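Local coordinates for NOL1/NOP2/sun family protein (Enterococcus faecium, PDB 3M4X), which probably methylates ribosomal RNA, as a member of the NOL1/NOP2/sun family that joins a methyltransferase domain to a C-terminal PUA-like RNA-binding domain, at residues 319-330 / 345-353. Sequence-based numbering, arbitrary orientation.
Sequences KVQMTKEQEKLW and LLVFNDHLW
The indole of Trp330 and the isobutyl group of Leu352 show how a helix is seated on a beta hairpin: methyl CD2 of Leu352 stands 3.4 Å above one face of the ring, offset toward its rim. The CB of Trp330 already points toward the hairpin, and with CG anti to the backbone N (chi1 159°) the ring lies over Leu352, while Leu345 CD1 comes up obliquely to Trp330 NE1 at 3.7 Å. The other methyl of Leu352, CD1, meets selenomethionine Met322, whose chain bends at its last torsion (chi3 62°) and crosses the leucine at about a right angle. Hairpin 345-353, with a type I' turn at Phe348 to His351, forms the first two strands of a four-stranded antiparallel sheet; helix 324-336 packs on one side, where Phe377 and Phe382 extend the apolar layer. Along the outer strand, Val347 N donates to Val320 O (2.9 Å) in the carbonyl plane. Val320 CG1 presses on Leu346 CD2 at 3.2 Å, closer than usual van der Waals contact, and CG2 touches the Phe348 ring edge at CE2. Gln326, extended beyond CG, runs back along the first helical turn; its OE1 accepts from Thr323 N at 2.8 Å, the donor 39° out of the carbonyl plane, which fixes the amide at the helix start. Gln326 OE1 also lies 4.0 Å from Val347 CG2.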
# COMPACT_ATOMS: atom_id res chain seq x y z
N LYS A 319 -9.39 -28.25 10.86
CA LYS A 319 -8.20 -28.18 10.03
C LYS A 319 -8.18 -26.90 9.21
O LYS A 319 -8.00 -25.80 9.75
CB LYS A 319 -8.11 -29.41 9.11
CG LYS A 319 -6.81 -29.50 8.33
CD LYS A 319 -5.61 -29.32 9.24
CE LYS A 319 -4.32 -29.31 8.44
NZ LYS A 319 -3.15 -29.04 9.31
N VAL A 320 -8.37 -27.03 7.90
CA VAL A 320 -8.26 -25.88 7.02
C VAL A 320 -9.14 -26.07 5.79
O VAL A 320 -9.71 -25.11 5.27
CB VAL A 320 -6.80 -25.65 6.59
CG1 VAL A 320 -6.73 -25.07 5.20
CG2 VAL A 320 -6.09 -24.75 7.59
N GLN A 321 -9.26 -27.32 5.35
CA GLN A 321 -10.16 -27.66 4.26
C GLN A 321 -11.60 -27.37 4.66
O GLN A 321 -11.97 -27.46 5.83
CB GLN A 321 -10.01 -29.13 3.89
CG GLN A 321 -9.89 -29.39 2.39
CD GLN A 321 -8.45 -29.35 1.92
OE1 GLN A 321 -7.61 -30.12 2.38
NE2 GLN A 321 -8.15 -28.44 0.99
N MSE A 322 -12.43 -27.03 3.67
CA MSE A 322 -13.84 -26.81 3.93
C MSE A 322 -14.54 -28.09 4.40
O MSE A 322 -14.27 -29.18 3.91
CB MSE A 322 -14.54 -26.28 2.68
CG MSE A 322 -13.77 -25.21 1.97
SE MSE A 322 -14.79 -24.50 0.47
CE MSE A 322 -16.28 -23.80 1.46
N THR A 323 -15.44 -27.92 5.35
CA THR A 323 -16.41 -28.93 5.73
C THR A 323 -17.15 -29.42 4.48
O THR A 323 -17.20 -28.71 3.47
CB THR A 323 -17.41 -28.31 6.73
OG1 THR A 323 -17.09 -28.72 8.06
CG2 THR A 323 -18.84 -28.69 6.41
N LYS A 324 -17.70 -30.63 4.53
CA LYS A 324 -18.51 -31.17 3.43
C LYS A 324 -19.65 -30.22 3.10
O LYS A 324 -19.96 -29.97 1.93
CB LYS A 324 -19.12 -32.53 3.81
CG LYS A 324 -18.13 -33.63 4.18
CD LYS A 324 -18.89 -34.89 4.63
CE LYS A 324 -17.93 -35.97 5.10
NZ LYS A 324 -18.64 -37.09 5.78
N GLU A 325 -20.30 -29.74 4.14
CA GLU A 325 -21.43 -28.83 4.01
C GLU A 325 -20.96 -27.45 3.55
O GLU A 325 -21.65 -26.76 2.80
CB GLU A 325 -22.16 -28.73 5.35
CG GLU A 325 -23.09 -27.55 5.47
CD GLU A 325 -23.94 -27.62 6.72
OE1 GLU A 325 -24.39 -28.74 7.06
OE2 GLU A 325 -24.17 -26.57 7.35
N GLN A 326 -19.77 -27.06 4.01
CA GLN A 326 -19.18 -25.79 3.64
C GLN A 326 -18.84 -25.81 2.16
O GLN A 326 -19.06 -24.82 1.44
CB GLN A 326 -17.94 -25.50 4.48
CG GLN A 326 -18.26 -25.08 5.89
CD GLN A 326 -17.04 -25.00 6.78
OE1 GLN A 326 -15.94 -25.42 6.41
NE2 GLN A 326 -17.23 -24.44 7.98
N GLU A 327 -18.31 -26.94 1.71
CA GLU A 327 -18.11 -27.18 0.29
C GLU A 327 -19.41 -26.95 -0.46
O GLU A 327 -19.44 -26.24 -1.46
CB GLU A 327 -17.65 -28.62 0.07
CG GLU A 327 -16.17 -28.78 -0.21
CD GLU A 327 -15.82 -28.51 -1.66
OE1 GLU A 327 -15.04 -29.29 -2.24
OE2 GLU A 327 -16.34 -27.51 -2.21
N LYS A 328 -20.48 -27.57 0.03
CA LYS A 328 -21.77 -27.46 -0.63
C LYS A 328 -22.20 -26.01 -0.65
O LYS A 328 -22.45 -25.44 -1.71
CB LYS A 328 -22.83 -28.32 0.07
CG LYS A 328 -24.27 -28.02 -0.36
CD LYS A 328 -25.26 -28.97 0.29
CE LYS A 328 -25.02 -30.41 -0.16
NZ LYS A 328 -25.76 -31.39 0.68
N LEU A 329 -22.28 -25.41 0.53
CA LEU A 329 -22.66 -24.01 0.68
C LEU A 329 -21.93 -23.06 -0.30
O LEU A 329 -22.58 -22.26 -0.99
CB LEU A 329 -22.45 -23.56 2.13
CG LEU A 329 -23.70 -23.58 3.02
CD1 LEU A 329 -24.56 -24.78 2.72
CD2 LEU A 329 -23.32 -23.54 4.49
N TRP A 330 -20.60 -23.15 -0.35
CA TRP A 330 -19.81 -22.23 -1.17
C TRP A 330 -20.05 -22.45 -2.65
O TRP A 330 -20.05 -21.51 -3.45
CB TRP A 330 -18.31 -22.34 -0.87
CG TRP A 330 -17.41 -21.82 -1.98
CD1 TRP A 330 -16.64 -22.57 -2.83
CD2 TRP A 330 -17.19 -20.45 -2.35
NE1 TRP A 330 -15.95 -21.75 -3.70
CE2 TRP A 330 -16.28 -20.44 -3.42
CE3 TRP A 330 -17.68 -19.22 -1.87
CZ2 TRP A 330 -15.84 -19.26 -4.03
CZ3 TRP A 330 -17.24 -18.06 -2.47
CH2 TRP A 330 -16.34 -18.08 -3.54
N LEU A 345 -8.54 -22.63 -1.25
CA LEU A 345 -9.60 -22.22 -0.34
C LEU A 345 -9.38 -22.78 1.07
O LEU A 345 -9.38 -23.99 1.27
CB LEU A 345 -10.98 -22.62 -0.87
CG LEU A 345 -11.33 -22.08 -2.26
CD1 LEU A 345 -12.54 -22.80 -2.82
CD2 LEU A 345 -11.57 -20.58 -2.21
N LEU A 346 -9.19 -21.89 2.03
CA LEU A 346 -8.98 -22.29 3.41
C LEU A 346 -10.01 -21.62 4.32
O LEU A 346 -10.52 -20.55 4.01
CB LEU A 346 -7.58 -21.92 3.88
CG LEU A 346 -6.41 -22.16 2.92
CD1 LEU A 346 -5.10 -21.84 3.62
CD2 LEU A 346 -6.38 -23.57 2.37
N VAL A 347 -10.31 -22.27 5.44
CA VAL A 347 -11.21 -21.70 6.43
C VAL A 347 -10.52 -21.55 7.79
O VAL A 347 -9.85 -22.47 8.26
CB VAL A 347 -12.49 -22.56 6.58
CG1 VAL A 347 -13.50 -21.86 7.48
CG2 VAL A 347 -13.11 -22.86 5.22
N PHE A 348 -10.66 -20.38 8.40
CA PHE A 348 -10.25 -20.16 9.78
C PHE A 348 -11.37 -19.39 10.45
O PHE A 348 -11.78 -18.34 9.95
CB PHE A 348 -8.96 -19.33 9.87
CG PHE A 348 -7.94 -19.65 8.80
CD1 PHE A 348 -7.58 -18.70 7.87
CD2 PHE A 348 -7.34 -20.90 8.75
CE1 PHE A 348 -6.64 -18.98 6.89
CE2 PHE A 348 -6.40 -21.19 7.77
CZ PHE A 348 -6.05 -20.23 6.84
N ASN A 349 -11.89 -19.88 11.57
CA ASN A 349 -12.98 -19.20 12.27
C ASN A 349 -14.22 -18.99 11.39
O ASN A 349 -14.94 -18.00 11.56
CB ASN A 349 -12.52 -17.83 12.79
CG ASN A 349 -11.83 -17.93 14.13
OD1 ASN A 349 -11.79 -18.99 14.74
ND2 ASN A 349 -11.29 -16.80 14.59
N ASP A 350 -14.45 -19.92 10.47
CA ASP A 350 -15.60 -19.85 9.56
C ASP A 350 -15.43 -18.78 8.48
O ASP A 350 -16.34 -18.55 7.67
CB ASP A 350 -16.90 -19.63 10.32
CG ASP A 350 -17.10 -20.63 11.43
OD1 ASP A 350 -17.05 -20.21 12.61
OD2 ASP A 350 -17.29 -21.83 11.13
N HIS A 351 -14.27 -18.14 8.47
CA HIS A 351 -13.91 -17.22 7.41
C HIS A 351 -13.32 -18.02 6.25
O HIS A 351 -12.34 -18.75 6.42
CB HIS A 351 -12.86 -16.21 7.91
CG HIS A 351 -13.31 -15.38 9.08
ND1 HIS A 351 -14.54 -14.77 9.13
CD2 HIS A 351 -12.67 -15.04 10.22
CE1 HIS A 351 -14.65 -14.10 10.27
NE2 HIS A 351 -13.52 -14.25 10.94
N LEU A 352 -13.93 -17.88 5.07
CA LEU A 352 -13.40 -18.51 3.86
C LEU A 352 -12.40 -17.57 3.18
O LEU A 352 -12.70 -16.41 2.91
CB LEU A 352 -14.54 -18.86 2.91
CG LEU A 352 -14.20 -19.63 1.64
CD1 LEU A 352 -13.57 -20.97 1.99
CD2 LEU A 352 -15.47 -19.84 0.81
N TRP A 353 -11.21 -18.08 2.89
CA TRP A 353 -10.16 -17.28 2.29
C TRP A 353 -9.69 -17.93 1.02
O TRP A 353 -9.65 -19.15 0.91
CB TRP A 353 -8.95 -17.18 3.23
CG TRP A 353 -9.18 -16.34 4.42
CD1 TRP A 353 -9.64 -16.75 5.64
CD2 TRP A 353 -8.95 -14.93 4.52
NE1 TRP A 353 -9.71 -15.68 6.50
CE2 TRP A 353 -9.31 -14.55 5.83
CE3 TRP A 353 -8.50 -13.95 3.64
CZ2 TRP A 353 -9.21 -13.24 6.27
CZ3 TRP A 353 -8.40 -12.65 4.08
CH2 TRP A 353 -8.76 -12.30 5.38